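Local coordinates for Non-sulfated chondroitin lyase E66 (Autographa californica nucleopolyhedrovirus, PDB 3VSN), which cleaves non-sulfated chondroitin as a lyase of the occlusion-derived virus envelope and is essential for oral infectivity, perhaps by digesting the chondroitin sulfate barrier of the host midgut's peritrophic matrix, at residues A[608-612]-A[652-656]; A[192-197]-A[260-265]; A[370-376]-A[506-510]; A[249-253]-A[295-299]. All coordinates share one frame; numbering follows the deposited sequence.

Interaction 1. Residues A[608-612]-A[652-656]; sequences EDTTI and LQFIF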
loop_
_atom_site.group_PDB
_atom_site.type_symbol
_atom_site.label_atom_id
_atom_site.label_comp_id
_atom_site.label_asym_id
_atom_site.label_seq_id
_atom_site.Cartn_x
_atom_site.Cartn_y
_atom_site.Cartn_z
ATOM N N GLU A 608 -3.256 -24.164 3.616
ATOM C CA GLU A 608 -2.858 -23.649 4.936
ATOM C C GLU A 608 -2.677 -24.754 5.984
ATOM O O GLU A 608 -2.874 -24.538 7.184
ATOM C CB GLU A 608 -3.816 -22.539 5.408
ATOM C CG GLU A 608 -3.901 -21.367 4.429
ATOM C CD GLU A 608 -5.001 -20.370 4.756
ATOM O OE1 GLU A 608 -6.040 -20.769 5.322
ATOM O OE2 GLU A 608 -4.835 -19.177 4.427
ATOM N N ASP A 609 -2.284 -25.936 5.512
ATOM C CA ASP A 609 -1.966 -27.061 6.387
ATOM C C ASP A 609 -0.895 -26.664 7.400
ATOM O O ASP A 609 0.094 -26.015 7.049
ATOM C CB ASP A 609 -1.469 -28.255 5.566
ATOM C CG ASP A 609 -2.561 -28.886 4.712
ATOM O OD1 ASP A 609 -3.688 -28.350 4.652
ATOM O OD2 ASP A 609 -2.291 -29.933 4.094
ATOM N N THR A 610 -1.100 -27.049 8.656
ATOM C CA THR A 610 -0.117 -26.776 9.707
ATOM C C THR A 610 0.802 -27.981 9.921
ATOM O O THR A 610 1.699 -27.948 10.763
ATOM C CB THR A 610 -0.792 -26.369 11.030
ATOM O OG1 THR A 610 -1.695 -27.403 11.437
ATOM C CG2 THR A 610 -1.565 -25.060 10.854
ATOM N N THR A 611 0.565 -29.040 9.147
ATOM C CA THR A 611 1.468 -30.187 9.092
ATOM C C THR A 611 1.932 -30.422 7.654
ATOM O O THR A 611 1.200 -30.119 6.708
ATOM C CB THR A 611 0.819 -31.473 9.649
ATOM O OG1 THR A 611 -0.355 -31.786 8.890
ATOM C CG2 THR A 611 0.451 -31.312 11.126
ATOM N N ILE A 612 3.155 -30.929 7.503
ATOM C CA ILE A 612 3.730 -31.276 6.196
ATOM C C ILE A 612 4.278 -32.707 6.253
ATOM O O ILE A 612 5.069 -33.027 7.142
ATOM C CB ILE A 612 4.835 -30.275 5.759
ATOM C CG1 ILE A 612 5.348 -30.594 4.345
ATOM C CG2 ILE A 612 5.991 -30.235 6.761
ATOM C CD1 ILE A 612 6.262 -29.528 3.767
ATOM N N LEU A 652 2.690 -19.318 8.323
ATOM C CA LEU A 652 2.313 -20.680 7.919
ATOM C C LEU A 652 3.386 -21.427 7.124
ATOM O O LEU A 652 3.108 -22.460 6.504
ATOM C CB LEU A 652 0.999 -20.653 7.129
ATOM C CG LEU A 652 -0.267 -20.291 7.912
ATOM C CD1 LEU A 652 -1.415 -19.974 6.963
ATOM C CD2 LEU A 652 -0.651 -21.413 8.869
ATOM N N GLN A 653 4.614 -20.917 7.161
ATOM C CA GLN A 653 5.712 -21.526 6.415
ATOM C C GLN A 653 6.532 -22.479 7.273
ATOM O O GLN A 653 6.928 -22.141 8.389
ATOM C CB GLN A 653 6.615 -20.451 5.806
ATOM C CG GLN A 653 5.932 -19.608 4.739
ATOM C CD GLN A 653 6.804 -18.479 4.225
ATOM O OE1 GLN A 653 8.019 -18.630 4.078
ATOM N NE2 GLN A 653 6.181 -17.338 3.938
ATOM N N PHE A 654 6.776 -23.674 6.742
ATOM C CA PHE A 654 7.666 -24.642 7.367
ATOM C C PHE A 654 9.090 -24.309 6.945
ATOM O O PHE A 654 9.393 -24.278 5.752
ATOM C CB PHE A 654 7.322 -26.068 6.914
ATOM C CG PHE A 654 5.905 -26.475 7.203
ATOM C CD1 PHE A 654 4.877 -26.149 6.322
ATOM C CD2 PHE A 654 5.600 -27.193 8.354
ATOM C CE1 PHE A 654 3.568 -26.517 6.593
ATOM C CE2 PHE A 654 4.295 -27.570 8.627
ATOM C CZ PHE A 654 3.279 -27.233 7.747
ATOM N N ILE A 655 9.958 -24.063 7.922
ATOM C CA ILE A 655 11.342 -23.698 7.640
ATOM C C ILE A 655 12.289 -24.808 8.096
ATOM O O ILE A 655 12.200 -25.290 9.231
ATOM C CB ILE A 655 11.719 -22.342 8.282
ATOM C CG1 ILE A 655 10.770 -21.238 7.781
ATOM C CG2 ILE A 655 13.169 -21.977 7.970
ATOM C CD1 ILE A 655 10.787 -19.968 8.613
ATOM N N PHE A 656 13.170 -25.217 7.185
ATOM C CA PHE A 656 14.147 -26.261 7.448
ATOM C C PHE A 656 15.545 -25.764 7.134
ATOM O O PHE A 656 15.732 -24.897 6.272
ATOM C CB PHE A 656 13.854 -27.511 6.608
ATOM C CG PHE A 656 12.501 -28.104 6.866
ATOM C CD1 PHE A 656 12.314 -29.013 7.903
ATOM C CD2 PHE A 656 11.410 -27.749 6.078
ATOM C CE1 PHE A 656 11.064 -29.557 8.149
ATOM C CE2 PHE A 656 10.158 -28.290 6.320
ATOM C CZ PHE A 656 9.984 -29.192 7.362
HETATM O O HOH W 1 1.281 -24.295 5.134
#

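Interaction 2. Residues A[192-197]-A[260-265]; sequences SMRMGV and FTFAYY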
loop_
_atom_site.group_PDB
_atom_site.type_symbol
_atom_site.label_atom_id
_atom_site.label_comp_id
_atom_site.label_asym_id
_atom_site.label_seq_id
_atom_site.Cartn_x
_atom_site.Cartn_y
_atom_site.Cartn_z
ATOM N N SER A 192 -11.048 11.277 15.318
ATOM C CA SER A 192 -10.634 11.392 16.719
ATOM C C SER A 192 -9.113 11.356 16.879
ATOM O O SER A 192 -8.563 12.031 17.748
ATOM C CB SER A 192 -11.313 10.326 17.592
ATOM O OG SER A 192 -10.684 9.059 17.482
ATOM N N MET A 193 -8.436 10.586 16.030
ATOM C CA MET A 193 -6.973 10.526 16.066
ATOM C C MET A 193 -6.333 11.878 15.742
ATOM O O MET A 193 -5.334 12.254 16.354
ATOM C CB MET A 193 -6.444 9.420 15.146
ATOM C CG MET A 193 -6.776 8.021 15.644
ATOM S SD MET A 193 -5.931 6.708 14.743
ATOM C CE MET A 193 -7.038 6.474 13.361
ATOM N N ARG A 194 -6.923 12.601 14.792
ATOM C CA ARG A 194 -6.494 13.958 14.451
ATOM C C ARG A 194 -6.746 14.919 15.611
ATOM O O ARG A 194 -5.842 15.639 16.031
ATOM C CB ARG A 194 -7.220 14.464 13.195
ATOM C CG ARG A 194 -6.954 13.667 11.923
ATOM C CD ARG A 194 -5.538 13.859 11.386
ATOM N NE ARG A 194 -5.309 15.200 10.840
ATOM C CZ ARG A 194 -5.671 15.592 9.620
ATOM N NH1 ARG A 194 -6.292 14.753 8.801
ATOM N NH2 ARG A 194 -5.414 16.829 9.218
ATOM N N MET A 195 -7.973 14.897 16.132
ATOM C CA MET A 195 -8.430 15.817 17.184
ATOM C C MET A 195 -7.646 15.734 18.491
ATOM O O MET A 195 -7.398 16.752 19.137
ATOM C CB MET A 195 -9.908 15.573 17.483
ATOM C CG MET A 195 -10.845 15.912 16.340
ATOM S SD MET A 195 -12.407 15.022 16.473
ATOM C CE MET A 195 -13.191 15.845 17.859
ATOM N N GLY A 196 -7.268 14.522 18.885
ATOM C CA GLY A 196 -6.599 14.311 20.166
ATOM C C GLY A 196 -5.263 15.014 20.316
ATOM O O GLY A 196 -4.868 15.361 21.428
ATOM N N VAL A 197 -4.566 15.222 19.198
ATOM C CA VAL A 197 -3.235 15.835 19.222
ATOM C C VAL A 197 -3.271 17.323 19.634
ATOM O O VAL A 197 -2.615 17.696 20.612
ATOM C CB VAL A 197 -2.465 15.621 17.892
ATOM C CG1 VAL A 197 -1.120 16.333 17.926
ATOM C CG2 VAL A 197 -2.268 14.135 17.616
ATOM N N PHE A 260 0.710 10.020 10.837
ATOM C CA PHE A 260 1.557 11.067 11.411
ATOM C C PHE A 260 1.226 11.365 12.882
ATOM O O PHE A 260 2.088 11.826 13.628
ATOM C CB PHE A 260 1.525 12.350 10.565
ATOM C CG PHE A 260 0.361 13.251 10.865
ATOM C CD1 PHE A 260 -0.892 12.990 10.326
ATOM C CD2 PHE A 260 0.520 14.366 11.686
ATOM C CE1 PHE A 260 -1.970 13.821 10.605
ATOM C CE2 PHE A 260 -0.555 15.198 11.970
ATOM C CZ PHE A 260 -1.801 14.923 11.427
ATOM N N THR A 261 -0.013 11.092 13.294
ATOM C CA THR A 261 -0.429 11.328 14.682
ATOM C C THR A 261 0.218 10.356 15.671
ATOM O O THR A 261 0.335 10.669 16.858
ATOM C CB THR A 261 -1.962 11.253 14.873
ATOM O OG1 THR A 261 -2.406 9.896 14.740
ATOM C CG2 THR A 261 -2.699 12.147 13.877
ATOM N N PHE A 262 0.636 9.184 15.187
ATOM C CA PHE A 262 1.105 8.120 16.079
ATOM C C PHE A 262 2.301 8.542 16.926
ATOM O O PHE A 262 2.350 8.240 18.119
ATOM C CB PHE A 262 1.418 6.820 15.320
ATOM C CG PHE A 262 0.239 6.236 14.576
ATOM C CD1 PHE A 262 -1.072 6.539 14.936
ATOM C CD2 PHE A 262 0.452 5.348 13.525
ATOM C CE1 PHE A 262 -2.144 5.994 14.244
ATOM C CE2 PHE A 262 -0.617 4.795 12.836
ATOM C CZ PHE A 262 -1.914 5.118 13.194
ATOM N N ALA A 263 3.247 9.252 16.307
ATOM C CA ALA A 263 4.433 9.763 17.002
ATOM C C ALA A 263 4.074 10.695 18.166
ATOM O O ALA A 263 4.768 10.713 19.185
ATOM C CB ALA A 263 5.363 10.468 16.025
ATOM N N TYR A 264 2.996 11.462 18.004
ATOM C CA TYR A 264 2.517 12.372 19.051
ATOM C C TYR A 264 1.982 11.603 20.258
ATOM O O TYR A 264 2.367 11.884 21.395
ATOM C CB TYR A 264 1.447 13.324 18.504
ATOM C CG TYR A 264 1.970 14.286 17.465
ATOM C CD1 TYR A 264 2.441 15.546 17.829
ATOM C CD2 TYR A 264 2.006 13.933 16.115
ATOM C CE1 TYR A 264 2.925 16.431 16.878
ATOM C CE2 TYR A 264 2.491 14.810 15.157
ATOM C CZ TYR A 264 2.950 16.056 15.544
ATOM O OH TYR A 264 3.433 16.929 14.595
ATOM N N TYR A 265 1.109 10.631 20.003
ATOM C CA TYR A 265 0.534 9.808 21.070
ATOM C C TYR A 265 1.578 8.986 21.820
ATOM O O TYR A 265 1.485 8.815 23.040
ATOM C CB TYR A 265 -0.587 8.916 20.533
ATOM C CG TYR A 265 -1.810 9.696 20.113
ATOM C CD1 TYR A 265 -2.559 10.415 21.048
ATOM C CD2 TYR A 265 -2.217 9.727 18.780
ATOM C CE1 TYR A 265 -3.676 11.142 20.666
ATOM C CE2 TYR A 265 -3.336 10.447 18.388
ATOM C CZ TYR A 265 -4.060 11.151 19.336
ATOM O OH TYR A 265 -5.169 11.867 18.950
#

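Interaction 3. Residues A[370-376]-A[506-510]; sequences NRRGRII and FNGVV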
loop_
_atom_site.group_PDB
_atom_site.type_symbol
_atom_site.label_atom_id
_atom_site.label_comp_id
_atom_site.label_asym_id
_atom_site.label_seq_id
_atom_site.Cartn_x
_atom_site.Cartn_y
_atom_site.Cartn_z
ATOM N N ASN A 370 11.533 -0.694 -11.055
ATOM C CA ASN A 370 12.898 -0.230 -10.839
ATOM C C ASN A 370 12.872 0.958 -9.880
ATOM O O ASN A 370 12.175 1.940 -10.128
ATOM C CB ASN A 370 13.525 0.166 -12.186
ATOM C CG ASN A 370 15.021 0.402 -12.095
ATOM O OD1 ASN A 370 15.503 1.099 -11.202
ATOM N ND2 ASN A 370 15.765 -0.173 -13.034
ATOM N N ARG A 371 13.620 0.860 -8.782
ATOM C CA ARG A 371 13.620 1.910 -7.757
ATOM C C ARG A 371 14.118 3.259 -8.277
ATOM O O ARG A 371 13.782 4.303 -7.720
ATOM C CB ARG A 371 14.416 1.472 -6.527
ATOM C CG ARG A 371 13.716 0.387 -5.720
ATOM C CD ARG A 371 14.474 0.049 -4.451
ATOM N NE ARG A 371 14.501 1.176 -3.515
ATOM C CZ ARG A 371 15.192 1.192 -2.378
ATOM N NH1 ARG A 371 15.917 0.138 -2.014
ATOM N NH2 ARG A 371 15.153 2.266 -1.602
ATOM N N ARG A 372 14.901 3.226 -9.353
ATOM C CA ARG A 372 15.366 4.446 -10.009
ATOM C C ARG A 372 14.533 4.829 -11.240
ATOM O O ARG A 372 14.829 5.815 -11.923
ATOM C CB ARG A 372 16.859 4.339 -10.334
ATOM C CG ARG A 372 17.724 4.332 -9.074
ATOM C CD ARG A 372 19.215 4.466 -9.350
ATOM N NE ARG A 372 19.480 5.200 -10.579
ATOM C CZ ARG A 372 20.297 4.784 -11.542
ATOM N NH1 ARG A 372 20.974 3.647 -11.420
ATOM N NH2 ARG A 372 20.455 5.527 -12.624
ATOM N N GLY A 373 13.470 4.066 -11.495
ATOM C CA GLY A 373 12.565 4.349 -12.608
ATOM C C GLY A 373 11.644 5.528 -12.338
ATOM O O GLY A 373 11.582 6.033 -11.217
ATOM N N ARG A 374 10.938 5.973 -13.373
ATOM C CA ARG A 374 9.913 7.002 -13.216
ATOM C C ARG A 374 8.704 6.394 -12.519
ATOM O O ARG A 374 8.300 5.274 -12.841
ATOM C CB ARG A 374 9.486 7.567 -14.577
ATOM C CG ARG A 374 10.457 8.552 -15.210
ATOM C CD ARG A 374 9.763 9.367 -16.301
ATOM N NE ARG A 374 10.659 9.933 -17.323
ATOM C CZ ARG A 374 11.669 9.296 -17.920
ATOM N NH1 ARG A 374 11.953 8.032 -17.629
ATOM N NH2 ARG A 374 12.400 9.925 -18.830
ATOM N N ILE A 375 8.138 7.113 -11.554
ATOM C CA ILE A 375 6.890 6.668 -10.945
ATOM C C ILE A 375 5.736 7.133 -11.834
ATOM O O ILE A 375 5.292 8.280 -11.760
ATOM C CB ILE A 375 6.721 7.150 -9.481
ATOM C CG1 ILE A 375 7.893 6.653 -8.620
ATOM C CG2 ILE A 375 5.393 6.659 -8.912
ATOM C CD1 ILE A 375 7.940 7.219 -7.214
ATOM N N ILE A 376 5.284 6.233 -12.698
ATOM C CA ILE A 376 4.163 6.505 -13.587
ATOM C C ILE A 376 2.929 5.893 -12.947
ATOM O O ILE A 376 2.830 4.671 -12.852
ATOM C CB ILE A 376 4.383 5.889 -14.987
ATOM C CG1 ILE A 376 5.724 6.353 -15.571
ATOM C CG2 ILE A 376 3.212 6.217 -15.914
ATOM C CD1 ILE A 376 6.175 5.580 -16.795
ATOM N N PHE A 506 11.172 -1.102 -20.882
ATOM C CA PHE A 506 10.470 0.124 -20.519
ATOM C C PHE A 506 10.745 0.518 -19.072
ATOM O O PHE A 506 10.636 -0.314 -18.163
ATOM C CB PHE A 506 8.954 0.028 -20.756
ATOM C CG PHE A 506 8.225 1.306 -20.438
ATOM C CD1 PHE A 506 8.399 2.432 -21.238
ATOM C CD2 PHE A 506 7.398 1.401 -19.321
ATOM C CE1 PHE A 506 7.755 3.623 -20.943
ATOM C CE2 PHE A 506 6.749 2.593 -19.022
ATOM C CZ PHE A 506 6.927 3.704 -19.837
ATOM N N ASN A 507 11.105 1.785 -18.874
ATOM C CA ASN A 507 11.212 2.375 -17.534
ATOM C C ASN A 507 12.067 1.531 -16.575
ATOM O O ASN A 507 11.667 1.257 -15.436
ATOM C CB ASN A 507 9.798 2.615 -16.964
ATOM C CG ASN A 507 9.780 3.607 -15.820
ATOM O OD1 ASN A 507 10.714 4.388 -15.642
ATOM N ND2 ASN A 507 8.704 3.586 -15.037
ATOM N N GLY A 508 13.232 1.103 -17.057
ATOM C CA GLY A 508 14.193 0.343 -16.253
ATOM C C GLY A 508 13.852 -1.119 -15.997
ATOM O O GLY A 508 14.435 -1.747 -15.114
ATOM N N VAL A 509 12.906 -1.656 -16.767
ATOM C CA VAL A 509 12.504 -3.056 -16.658
ATOM C C VAL A 509 12.547 -3.703 -18.042
ATOM O O VAL A 509 12.123 -3.100 -19.029
ATOM C CB VAL A 509 11.095 -3.198 -16.030
ATOM C CG1 VAL A 509 10.672 -4.656 -15.962
ATOM C CG2 VAL A 509 11.068 -2.588 -14.633
ATOM N N VAL A 510 13.069 -4.926 -18.101
ATOM C CA VAL A 510 13.253 -5.657 -19.351
ATOM C C VAL A 510 12.455 -6.958 -19.295
ATOM O O VAL A 510 12.463 -7.639 -18.272
ATOM C CB VAL A 510 14.750 -5.970 -19.582
ATOM C CG1 VAL A 510 14.975 -6.652 -20.923
ATOM C CG2 VAL A 510 15.580 -4.698 -19.492
HETATM O O HOH W 2 10.040 0.422 -13.251
#

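Interaction 4. Residues A[249-253]-A[295-299]; sequences VRAYG and PGVMS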
loop_
_atom_site.group_PDB
_atom_site.type_symbol
_atom_site.label_atom_id
_atom_site.label_comp_id
_atom_site.label_asym_id
_atom_site.label_seq_id
_atom_site.Cartn_x
_atom_site.Cartn_y
_atom_site.Cartn_z
ATOM N N VAL A 249 -11.650 -5.850 3.098
ATOM C CA VAL A 249 -10.837 -5.261 2.025
ATOM C C VAL A 249 -9.428 -4.932 2.530
ATOM O O VAL A 249 -9.274 -4.304 3.579
ATOM C CB VAL A 249 -11.505 -3.991 1.424
ATOM C CG1 VAL A 249 -10.743 -3.492 0.201
ATOM C CG2 VAL A 249 -12.955 -4.269 1.044
ATOM N N ARG A 250 -8.404 -5.371 1.793
ATOM C CA ARG A 250 -7.034 -4.894 2.030
ATOM C C ARG A 250 -6.991 -3.410 1.660
ATOM O O ARG A 250 -7.147 -3.061 0.490
ATOM C CB ARG A 250 -6.011 -5.682 1.196
ATOM C CG ARG A 250 -5.963 -7.181 1.473
ATOM C CD ARG A 250 -5.011 -7.894 0.511
ATOM N NE ARG A 250 -5.215 -9.342 0.530
ATOM C CZ ARG A 250 -6.145 -9.987 -0.175
ATOM N NH1 ARG A 250 -6.960 -9.321 -0.981
ATOM N NH2 ARG A 250 -6.256 -11.308 -0.077
ATOM N N ALA A 251 -6.796 -2.541 2.653
ATOM C CA ALA A 251 -6.949 -1.093 2.452
ATOM C C ALA A 251 -6.148 -0.273 3.461
ATOM O O ALA A 251 -6.502 -0.207 4.641
ATOM C CB ALA A 251 -8.418 -0.709 2.521
ATOM N N TYR A 252 -5.087 0.367 2.986
ATOM C CA TYR A 252 -4.172 1.087 3.864
ATOM C C TYR A 252 -4.540 2.550 4.111
ATOM O O TYR A 252 -3.883 3.226 4.907
ATOM C CB TYR A 252 -2.738 0.957 3.346
ATOM C CG TYR A 252 -2.051 -0.285 3.867
ATOM C CD1 TYR A 252 -2.435 -1.560 3.432
ATOM C CD2 TYR A 252 -1.032 -0.191 4.812
ATOM C CE1 TYR A 252 -1.810 -2.701 3.920
ATOM C CE2 TYR A 252 -0.406 -1.322 5.303
ATOM C CZ TYR A 252 -0.794 -2.572 4.855
ATOM O OH TYR A 252 -0.158 -3.690 5.343
ATOM N N GLY A 253 -5.598 3.020 3.448
ATOM C CA GLY A 253 -6.051 4.409 3.567
ATOM C C GLY A 253 -6.234 4.900 4.996
ATOM O O GLY A 253 -5.823 6.013 5.328
ATOM N N PRO A 295 -0.878 -1.977 -5.983
ATOM C CA PRO A 295 -2.213 -1.370 -6.099
ATOM C C PRO A 295 -3.324 -2.085 -5.333
ATOM O O PRO A 295 -4.252 -1.426 -4.870
ATOM C CB PRO A 295 -2.494 -1.410 -7.606
ATOM C CG PRO A 295 -1.144 -1.428 -8.241
ATOM C CD PRO A 295 -0.265 -2.215 -7.305
ATOM N N GLY A 296 -3.224 -3.405 -5.189
ATOM C CA GLY A 296 -4.257 -4.203 -4.515
ATOM C C GLY A 296 -4.579 -3.833 -3.071
ATOM O O GLY A 296 -5.638 -4.199 -2.563
ATOM N N VAL A 297 -3.676 -3.115 -2.404
ATOM C CA VAL A 297 -3.911 -2.684 -1.014
ATOM C C VAL A 297 -4.235 -1.187 -0.908
ATOM O O VAL A 297 -4.387 -0.648 0.192
ATOM C CB VAL A 297 -2.731 -3.044 -0.070
ATOM C CG1 VAL A 297 -2.455 -4.547 -0.092
ATOM C CG2 VAL A 297 -1.478 -2.259 -0.427
ATOM N N MET A 298 -4.352 -0.525 -2.057
ATOM C CA MET A 298 -4.546 0.927 -2.099
ATOM C C MET A 298 -5.967 1.318 -2.523
ATOM O O MET A 298 -6.865 0.477 -2.536
ATOM C CB MET A 298 -3.480 1.577 -2.989
ATOM C CG MET A 298 -2.059 1.418 -2.456
ATOM S SD MET A 298 -1.751 2.310 -0.912
ATOM C CE MET A 298 -1.387 3.950 -1.535
ATOM N N SER A 299 -6.173 2.592 -2.851
ATOM C CA SER A 299 -7.532 3.109 -3.063
ATOM C C SER A 299 -8.212 2.594 -4.338
ATOM O O SER A 299 -7.552 2.101 -5.258
ATOM C CB SER A 299 -7.558 4.641 -2.989
ATOM O OG SER A 299 -6.537 5.211 -3.779
HETATM O O HOH W 3 -6.985 -6.624 -2.513
#

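Interaction 1. Residues A[608-612]-A[652-656]
Two antiparallel beta sheets in the C-terminal part of the chain pack against each other here, with Ile612 on strand 611-613, at the margin of a three-stranded sheet, laid over the ring of Phe654 on strand 654-658 of the larger one. No direct hydrogen bond joins the segments, so the fit of side chains carries most of the contact. Ile612 CG2 sits above one ring face, 3.7 Å from the Phe654 centroid and 22° off the ring normal, a CH-pi contact displaced toward the rim. With CG1 anti to the backbone N (chi1 -176°), CG2 is the branch left facing the ring. The same methyl also reaches the edge of the Phe656 ring, Ile612 CG2 lying 4.2 Å from Phe656 CZ. Phe654 drives its far end into the bend before the strand, where CZ comes within 3.4 Å of Thr610 C, and the carbonyl oxygen of Asp609 also lies at the ring edge.

Toward the loop end the packing becomes aliphatic. Leu652 CD1 lies against the methylene groups of Glu608, 3.8 Å from its CG, while the extended Glu608 chain carries its carboxylate on to salt bridges with Lys326 and Arg345. One water joins the two backbones, donating to Asp609 O at 2.8 Å and to Leu652 O at 2.9 Å.

Interaction 2. Residues A[192-197]-A[260-265]
Tyr265 pushes its hydroxyl into the flank of helix 189-205 and bonds a carbonyl there, donating a 2.6 Å hydrogen bond from OH to Met193 O. Both helices belong to the alpha/alpha toroid of this lyase. The donor stands 35° out of the carbonyl plane of Met193. The helix is locally open at this point: Val197 N lies 4.2 Å from Met193 O and makes a weak bond to Arg194 O instead, which the hydroxyl's hold on the Met193 carbonyl may favour. Gly196 presents only its backbone here, so Tyr265 OH can approach to 3.1 Å from Gly196 CA.

Apolar contacts flank the bond. Val197 straddles two rings: CG1 lies over a face of Tyr264, 4.0 Å from the ring centroid, while CG2 meets Tyr265. Elsewhere in the contact the Met193 sulfur makes a Met-aromatic contact, arriving in the plane of the Phe262 ring, at its edge, 5.3 Å from the centroid. Met193 also touches Tyr254, the catalytic proton donor, which places this helix packing next to the active site. Arg194 is bent at chi2 and chi3, which brings its guanidinium beside Phe260, the two planes 72° apart. Salt bridges to Glu146 and Glu51 hold the charged group, and Arg194 NE rests at the ring edge, 3.6 Å from Phe260 CZ.

Interaction 3. Residues A[370-376]-A[506-510]
Asn507, at the tip of a beta hairpin with a two-residue turn, uses its side-chain amide to grip the backbone of Arg374 at both polar atoms. The hairpin joins strands 504-506 and 509-513 through a type I' turn, and the partner is the loop that leaves strand 367-370, so the contact ties two antiparallel sheets together. CG of Asn507 stands anti to the backbone N (chi1 -161°), which sends the amide out toward the loop. OD1 accepts from Arg374 N at 2.8 Å on a lone pair, in the carbonyl plane; ND2 donates a hydrogen bond to Arg374 O, also at 2.8 Å, with the acceptor lying in the amide plane and an almost straight bond of 173°. Two bonds at opposite ends of the group fix its rotation and decide which atom is oxygen and which nitrogen.

Asn370 answers from the loop with a similar torsion (chi1 -169°). Its ND2 donates to Gly508 O at 2.9 Å, the acceptor lying in the Asn370 amide plane, and its OD1 turns back to Arg372 N at 2.9 Å, an Asx turn that accompanies the type I turn from Asn370 to Gly373. One amide thus braces its own turn and holds the other. A water extends the seam, accepting from Asn370 N and donating to Asn507 O.

Beyond the polar grip, Ile376 places its extended CG1 branch against the hairpin. The terminal CD1 touches both Phe506 and the Asn507 amide, standing 3.7 Å from Phe506 CZ and 3.7 Å from Asn507 ND2.

Interaction 4. Residues A[249-253]-A[295-299]
Arg250, on the outer strand 249-250 of a small four-stranded sheet beside the active site, begins the contact with the 3-10 turn at 295-297. Its CB packs on Val297 CG1 at 3.9 Å, and its carbonyl oxygen receives a CA-H...O contact from Val297 CA at 3.6 Å. The side chain, extended from CG to NE, runs on so that NE hydrogen-bonds Ser325 O, while a water accepting from Arg250 NH1 at 3.1 Å donates to Gly296 O at 2.8 Å.

Ala251 meets the turn through its backbone, its CA 3.4 Å from Val297 O. Its methyl points away, about 6 Å from the side chains of the catalytic His246 and of Glu350, which matters for activity. Since Arg300, the transition-state stabiliser, follows Ser299 directly in sequence, the contact probably ties together two parts of the chain that carry catalytic residues.

Tyr252 supplies the hydrogen bond between the segments: its N donates to Val297 O at 3.1 Å, approaching nearly along the C=O axis (171°). Its side chain runs alongside that of Val297, pointing the same way, and its hydroxyl bonds Ala282 O. Between the two side chains, Tyr252 CD1 lies 3.8 Å from Val297 CB.

In the fold
The four contacts illustrate how chemistry follows place in a fold. Interactions 2 and 4 are buried, and their segments alternate along the chain, with centres about 22 Å apart; one packs helices of the toroid beside the catalytic tyrosine, the other holds the strand and turn beside the catalytic histidine. In both, a single direct hydrogen bond to a backbone carbonyl is set among apolar contacts. Interactions 1 and 3 lie in the beta-rich part, away from the annotated sites and partly buried, about 36 Å apart between centres. They join different pairs of sheets by contrasting means: interaction 1 by aliphatic and aromatic packing, interaction 3 chiefly by asparagine amides bonded to backbone. Waters bridge the segments in 1, 3 and 4.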